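Local structure of histone-lysine N-methyltransferase, H3 lysine-9 specific SUVH4 (Arabidopsis thaliana, 4QEO) at residues R347-V359 with V369-V381. The protein methylates histone H3 on its lysine-nine side chain, a mark of transcriptional repression, and binds methylated DNA, coupling histone methylation to DNA methylation. Sequence-based numbering, arbitrary orientation.
Sequences RTSQKRLRFNLEV and VRSWEYIPAGSPV
Val369 meets Val359 through their CG2 methyls, 3.7 Å apart, in the antiparallel beta hairpin of strands 357-361 and 367-371 at the start of the SET domain. The side chain of Val359 also lies close to Trp367, a probable S-adenosylmethionine-binding residue. Arg370 and Glu358 form the hydrogen-bonded pair, joined by two backbone bonds. Glu358 CG lies anti to the backbone N, chi1 174°, and the extended chain carries the carboxylate out beside Arg370. Arg370 NE makes a salt bridge to Glu358 OE1, 3.1 Å, from above the carboxylate plane. Ser371 CB packs on Leu357 CD2. Just past the strand, Trp372 N donates to Asn356 O. Trp372 NE1 reaches the same Glu358 OE1 at 2.6 Å, from the opposite face to Arg370 NE, and the oxygen lies in the indole plane. Thr257 binds the other carboxylate oxygen. An alanine here in place of Glu358 would probably leave the Arg370 charge without its mate and the Trp372 indole N-H without its acceptor. Glu373 OE1 accepts Asn356 N at 2.6 Å on its anti lone pair. Beyond it the chain wraps round Phe355. Ile375 CG1 makes a CH-pi contact over the Phe355 ring, 3.8 Å from its centroid, and Arg354 CB covers the other face. Ser379 CB touches Phe355 CZ at the ring edge. Pro380 CG lies 3.2 Å from Arg354 NH1, over one guanidinium face toward its rim, while Arg354 NH2 hydrogen-bonds to Asp321 O. A water accepts from Arg354 N and donates to Pro380 O at 2.9 Å.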
loop_
_atom_site.group_PDB
_atom_site.type_symbol
_atom_site.label_atom_id
_atom_site.label_comp_id
_atom_site.label_asym_id
_atom_site.label_seq_id
_atom_site.Cartn_x
_atom_site.Cartn_y
_atom_site.Cartn_z
ATOM N N ARG A 347 -5.603 -14.565 -14.842
ATOM C CA ARG A 347 -6.972 -14.363 -14.402
ATOM C C ARG A 347 -7.002 -13.675 -13.026
ATOM O O ARG A 347 -7.984 -13.802 -12.302
ATOM C CB ARG A 347 -7.706 -15.708 -14.314
ATOM C CG ARG A 347 -7.767 -16.493 -15.632
ATOM C CD ARG A 347 -8.456 -17.829 -15.415
ATOM N NE ARG A 347 -8.630 -18.627 -16.633
ATOM C CZ ARG A 347 -9.682 -18.534 -17.445
ATOM N NH1 ARG A 347 -10.637 -17.651 -17.201
ATOM N NH2 ARG A 347 -9.780 -19.321 -18.512
ATOM N N THR A 348 -5.936 -12.958 -12.666
ATOM C CA THR A 348 -5.857 -12.346 -11.321
ATOM C C THR A 348 -7.133 -11.678 -10.761
ATOM O O THR A 348 -7.547 -12.004 -9.647
ATOM C CB THR A 348 -4.642 -11.413 -11.195
ATOM O OG1 THR A 348 -3.453 -12.205 -11.251
ATOM C CG2 THR A 348 -4.668 -10.627 -9.861
ATOM N N SER A 349 -7.786 -10.798 -11.524
ATOM C CA SER A 349 -8.947 -10.081 -10.981
ATOM C C SER A 349 -10.231 -10.910 -10.913
ATOM O O SER A 349 -11.251 -10.442 -10.403
ATOM C CB SER A 349 -9.210 -8.781 -11.743
ATOM O OG SER A 349 -9.825 -9.039 -12.984
ATOM N N GLN A 350 -10.182 -12.139 -11.415
ATOM C CA GLN A 350 -11.367 -12.992 -11.438
ATOM C C GLN A 350 -11.456 -13.827 -10.170
ATOM O O GLN A 350 -12.453 -14.496 -9.910
ATOM C CB GLN A 350 -11.337 -13.925 -12.651
ATOM C CG GLN A 350 -11.460 -13.209 -13.989
ATOM C CD GLN A 350 -10.991 -14.071 -15.169
ATOM O OE1 GLN A 350 -11.200 -15.293 -15.204
ATOM N NE2 GLN A 350 -10.360 -13.429 -16.138
ATOM N N LYS A 351 -10.394 -13.801 -9.386
ATOM C CA LYS A 351 -10.328 -14.688 -8.244
ATOM C C LYS A 351 -11.148 -14.167 -7.064
ATOM O O LYS A 351 -11.632 -13.026 -7.069
ATOM C CB LYS A 351 -8.867 -14.976 -7.893
ATOM C CG LYS A 351 -8.180 -15.717 -9.041
ATOM C CD LYS A 351 -6.717 -16.025 -8.781
ATOM C CE LYS A 351 -6.120 -16.795 -9.965
ATOM N NZ LYS A 351 -4.713 -17.213 -9.704
ATOM N N ARG A 352 -11.322 -15.023 -6.068
ATOM C CA ARG A 352 -12.204 -14.725 -4.956
ATOM C C ARG A 352 -11.612 -13.618 -4.097
ATOM O O ARG A 352 -10.402 -13.381 -4.116
ATOM C CB ARG A 352 -12.403 -15.976 -4.118
ATOM C CG ARG A 352 -11.117 -16.476 -3.551
ATOM C CD ARG A 352 -11.289 -17.846 -2.959
ATOM N NE ARG A 352 -10.071 -18.282 -2.290
ATOM C CZ ARG A 352 -9.919 -19.483 -1.749
ATOM N NH1 ARG A 352 -10.917 -20.352 -1.805
ATOM N NH2 ARG A 352 -8.779 -19.808 -1.152
ATOM N N LEU A 353 -12.478 -12.942 -3.352
ATOM C CA LEU A 353 -12.051 -11.870 -2.472
ATOM C C LEU A 353 -10.977 -12.406 -1.526
ATOM O O LEU A 353 -11.180 -13.417 -0.853
ATOM C CB LEU A 353 -13.255 -11.311 -1.709
ATOM C CG LEU A 353 -12.958 -10.272 -0.629
ATOM C CD1 LEU A 353 -12.259 -9.067 -1.231
ATOM C CD2 LEU A 353 -14.256 -9.869 0.054
ATOM N N ARG A 354 -9.820 -11.747 -1.522
ATOM C CA ARG A 354 -8.656 -12.218 -0.784
ATOM C C ARG A 354 -8.578 -11.655 0.624
ATOM O O ARG A 354 -7.788 -12.144 1.417
ATOM C CB ARG A 354 -7.356 -11.781 -1.471
ATOM C CG ARG A 354 -7.120 -12.274 -2.868
ATOM C CD ARG A 354 -6.070 -11.392 -3.545
ATOM N NE ARG A 354 -5.533 -11.984 -4.768
ATOM C CZ ARG A 354 -6.229 -12.142 -5.891
ATOM N NH1 ARG A 354 -7.502 -11.764 -5.954
ATOM N NH2 ARG A 354 -5.659 -12.690 -6.952
ATOM N N PHE A 355 -9.331 -10.599 0.917
ATOM C CA PHE A 355 -9.109 -9.857 2.165
ATOM C C PHE A 355 -10.349 -9.752 3.035
ATOM O O PHE A 355 -11.471 -9.705 2.531
ATOM C CB PHE A 355 -8.609 -8.429 1.882
ATOM C CG PHE A 355 -7.464 -8.361 0.911
ATOM C CD1 PHE A 355 -6.183 -8.675 1.309
ATOM C CD2 PHE A 355 -7.675 -7.967 -0.399
ATOM C CE1 PHE A 355 -5.122 -8.612 0.416
ATOM C CE2 PHE A 355 -6.622 -7.901 -1.298
ATOM C CZ PHE A 355 -5.343 -8.228 -0.888
ATOM N N ASN A 356 -10.130 -9.676 4.345
ATOM C CA ASN A 356 -11.204 -9.423 5.290
ATOM C C ASN A 356 -11.503 -7.930 5.339
ATOM O O ASN A 356 -10.681 -7.144 5.787
ATOM C CB ASN A 356 -10.816 -9.952 6.677
ATOM C CG ASN A 356 -10.641 -11.471 6.690
ATOM O OD1 ASN A 356 -11.520 -12.207 6.251
ATOM N ND2 ASN A 356 -9.499 -11.938 7.190
ATOM N N LEU A 357 -12.684 -7.550 4.875
ATOM C CA LEU A 357 -13.040 -6.146 4.774
ATOM C C LEU A 357 -14.219 -5.827 5.664
ATOM O O LEU A 357 -14.906 -6.717 6.162
ATOM C CB LEU A 357 -13.411 -5.796 3.334
ATOM C CG LEU A 357 -12.379 -6.145 2.262
ATOM C CD1 LEU A 357 -12.864 -5.677 0.907
ATOM C CD2 LEU A 357 -11.021 -5.537 2.594
ATOM N N GLU A 358 -14.466 -4.539 5.836
ATOM C CA GLU A 358 -15.568 -4.092 6.660
ATOM C C GLU A 358 -16.185 -2.849 6.040
ATOM O O GLU A 358 -15.472 -1.965 5.562
ATOM C CB GLU A 358 -15.068 -3.797 8.077
ATOM C CG GLU A 358 -16.103 -3.177 8.999
ATOM C CD GLU A 358 -15.497 -2.642 10.298
ATOM O OE1 GLU A 358 -14.273 -2.786 10.500
ATOM O OE2 GLU A 358 -16.250 -2.068 11.117
ATOM N N VAL A 359 -17.511 -2.798 6.013
ATOM C CA VAL A 359 -18.197 -1.563 5.667
ATOM C C VAL A 359 -18.535 -0.869 6.973
ATOM O O VAL A 359 -18.989 -1.510 7.914
ATOM C CB VAL A 359 -19.474 -1.829 4.845
ATOM C CG1 VAL A 359 -20.301 -0.557 4.703
ATOM C CG2 VAL A 359 -19.105 -2.381 3.480
ATOM N N VAL A 369 -15.519 1.765 3.281
ATOM C CA VAL A 369 -14.962 0.413 3.394
ATOM C C VAL A 369 -13.524 0.478 3.894
ATOM O O VAL A 369 -12.761 1.357 3.487
ATOM C CB VAL A 369 -15.006 -0.345 2.043
ATOM C CG1 VAL A 369 -14.287 -1.695 2.142
ATOM C CG2 VAL A 369 -16.450 -0.539 1.579
ATOM N N ARG A 370 -13.159 -0.430 4.799
ATOM C CA ARG A 370 -11.762 -0.554 5.212
ATOM C C ARG A 370 -11.330 -2.009 5.257
ATOM O O ARG A 370 -12.151 -2.913 5.146
ATOM C CB ARG A 370 -11.505 0.140 6.559
ATOM C CG ARG A 370 -12.303 -0.422 7.731
ATOM C CD ARG A 370 -12.289 0.546 8.927
ATOM N NE ARG A 370 -13.068 0.028 10.047
ATOM C CZ ARG A 370 -13.664 0.789 10.966
ATOM N NH1 ARG A 370 -13.587 2.109 10.891
ATOM N NH2 ARG A 370 -14.350 0.228 11.953
ATOM N N SER A 371 -10.028 -2.231 5.400
ATOM C CA SER A 371 -9.505 -3.587 5.451
ATOM C C SER A 371 -8.993 -3.951 6.837
ATOM O O SER A 371 -8.463 -3.108 7.558
ATOM C CB SER A 371 -8.391 -3.781 4.421
ATOM O OG SER A 371 -7.833 -5.077 4.542
ATOM N N TRP A 372 -9.153 -5.219 7.202
ATOM C CA TRP A 372 -8.685 -5.703 8.496
ATOM C C TRP A 372 -7.298 -6.293 8.390
ATOM O O TRP A 372 -6.676 -6.609 9.391
ATOM C CB TRP A 372 -9.635 -6.754 9.057
ATOM C CG TRP A 372 -10.909 -6.192 9.598
ATOM C CD1 TRP A 372 -11.320 -4.893 9.557
ATOM C CD2 TRP A 372 -11.937 -6.919 10.267
ATOM N NE1 TRP A 372 -12.549 -4.767 10.161
ATOM C CE2 TRP A 372 -12.949 -6.000 10.605
ATOM C CE3 TRP A 372 -12.106 -8.265 10.608
ATOM C CZ2 TRP A 372 -14.112 -6.382 11.267
ATOM C CZ3 TRP A 372 -13.262 -8.645 11.264
ATOM C CH2 TRP A 372 -14.250 -7.706 11.587
ATOM N N GLU A 373 -6.817 -6.453 7.168
ATOM C CA GLU A 373 -5.480 -6.984 6.958
ATOM C C GLU A 373 -4.708 -6.166 5.934
ATOM O O GLU A 373 -5.268 -5.314 5.244
ATOM C CB GLU A 373 -5.535 -8.456 6.527
ATOM C CG GLU A 373 -6.854 -8.883 5.916
ATOM C CD GLU A 373 -6.834 -10.315 5.407
ATOM O OE1 GLU A 373 -7.901 -10.823 5.002
ATOM O OE2 GLU A 373 -5.749 -10.933 5.406
ATOM N N TYR A 374 -3.418 -6.447 5.845
ATOM C CA TYR A 374 -2.527 -5.771 4.916
ATOM C C TYR A 374 -2.894 -6.076 3.472
ATOM O O TYR A 374 -3.188 -7.219 3.135
ATOM C CB TYR A 374 -1.084 -6.183 5.211
ATOM C CG TYR A 374 -0.540 -5.557 6.486
ATOM C CD1 TYR A 374 -0.082 -4.249 6.493
ATOM C CD2 TYR A 374 -0.497 -6.272 7.680
ATOM C CE1 TYR A 374 0.415 -3.666 7.654
ATOM C CE2 TYR A 374 -0.008 -5.694 8.843
ATOM C CZ TYR A 374 0.442 -4.393 8.826
ATOM O OH TYR A 374 0.934 -3.817 9.981
ATOM N N ILE A 375 -2.906 -5.038 2.636
ATOM C CA ILE A 375 -3.138 -5.191 1.199
ATOM C C ILE A 375 -1.907 -4.732 0.399
ATOM O O ILE A 375 -1.586 -3.538 0.365
ATOM C CB ILE A 375 -4.369 -4.397 0.734
ATOM C CG1 ILE A 375 -5.612 -4.850 1.505
ATOM C CG2 ILE A 375 -4.573 -4.567 -0.766
ATOM C CD1 ILE A 375 -6.876 -4.123 1.116
ATOM N N PRO A 376 -1.198 -5.684 -0.229
ATOM C CA PRO A 376 -0.009 -5.324 -1.008
ATOM C C PRO A 376 -0.375 -4.531 -2.258
ATOM O O PRO A 376 -1.417 -4.779 -2.873
ATOM C CB PRO A 376 0.584 -6.688 -1.400
ATOM C CG PRO A 376 0.004 -7.659 -0.412
ATOM C CD PRO A 376 -1.378 -7.142 -0.138
ATOM N N ALA A 377 0.487 -3.592 -2.630
ATOM C CA ALA A 377 0.296 -2.792 -3.838
ATOM C C ALA A 377 0.239 -3.694 -5.064
ATOM O O ALA A 377 1.099 -4.549 -5.241
ATOM C CB ALA A 377 1.441 -1.784 -3.981
ATOM N N GLY A 378 -0.768 -3.495 -5.909
ATOM C CA GLY A 378 -0.943 -4.315 -7.088
ATOM C C GLY A 378 -1.997 -5.387 -6.896
ATOM O O GLY A 378 -2.406 -6.026 -7.857
ATOM N N SER A 379 -2.441 -5.592 -5.660
ATOM C CA SER A 379 -3.442 -6.619 -5.389
ATOM C C SER A 379 -4.785 -6.116 -5.865
ATOM O O SER A 379 -5.099 -4.926 -5.707
ATOM C CB SER A 379 -3.527 -6.956 -3.892
ATOM O OG SER A 379 -2.303 -7.457 -3.379
ATOM N N PRO A 380 -5.581 -7.012 -6.465
ATOM C CA PRO A 380 -6.950 -6.622 -6.808
ATOM C C PRO A 380 -7.789 -6.519 -5.547
ATOM O O PRO A 380 -7.661 -7.347 -4.641
ATOM C CB PRO A 380 -7.435 -7.786 -7.676
ATOM C CG PRO A 380 -6.616 -8.958 -7.220
ATOM C CD PRO A 380 -5.272 -8.402 -6.864
ATOM N N VAL A 381 -8.626 -5.494 -5.484
ATOM C CA VAL A 381 -9.601 -5.374 -4.413
ATOM C C VAL A 381 -10.976 -5.861 -4.888
ATOM O O VAL A 381 -11.578 -6.732 -4.248
ATOM C CB VAL A 381 -9.686 -3.935 -3.864
ATOM C CG1 VAL A 381 -10.781 -3.824 -2.802
ATOM C CG2 VAL A 381 -8.346 -3.529 -3.274
HETATM O O HOH W 1 -9.292 -9.482 -3.613
#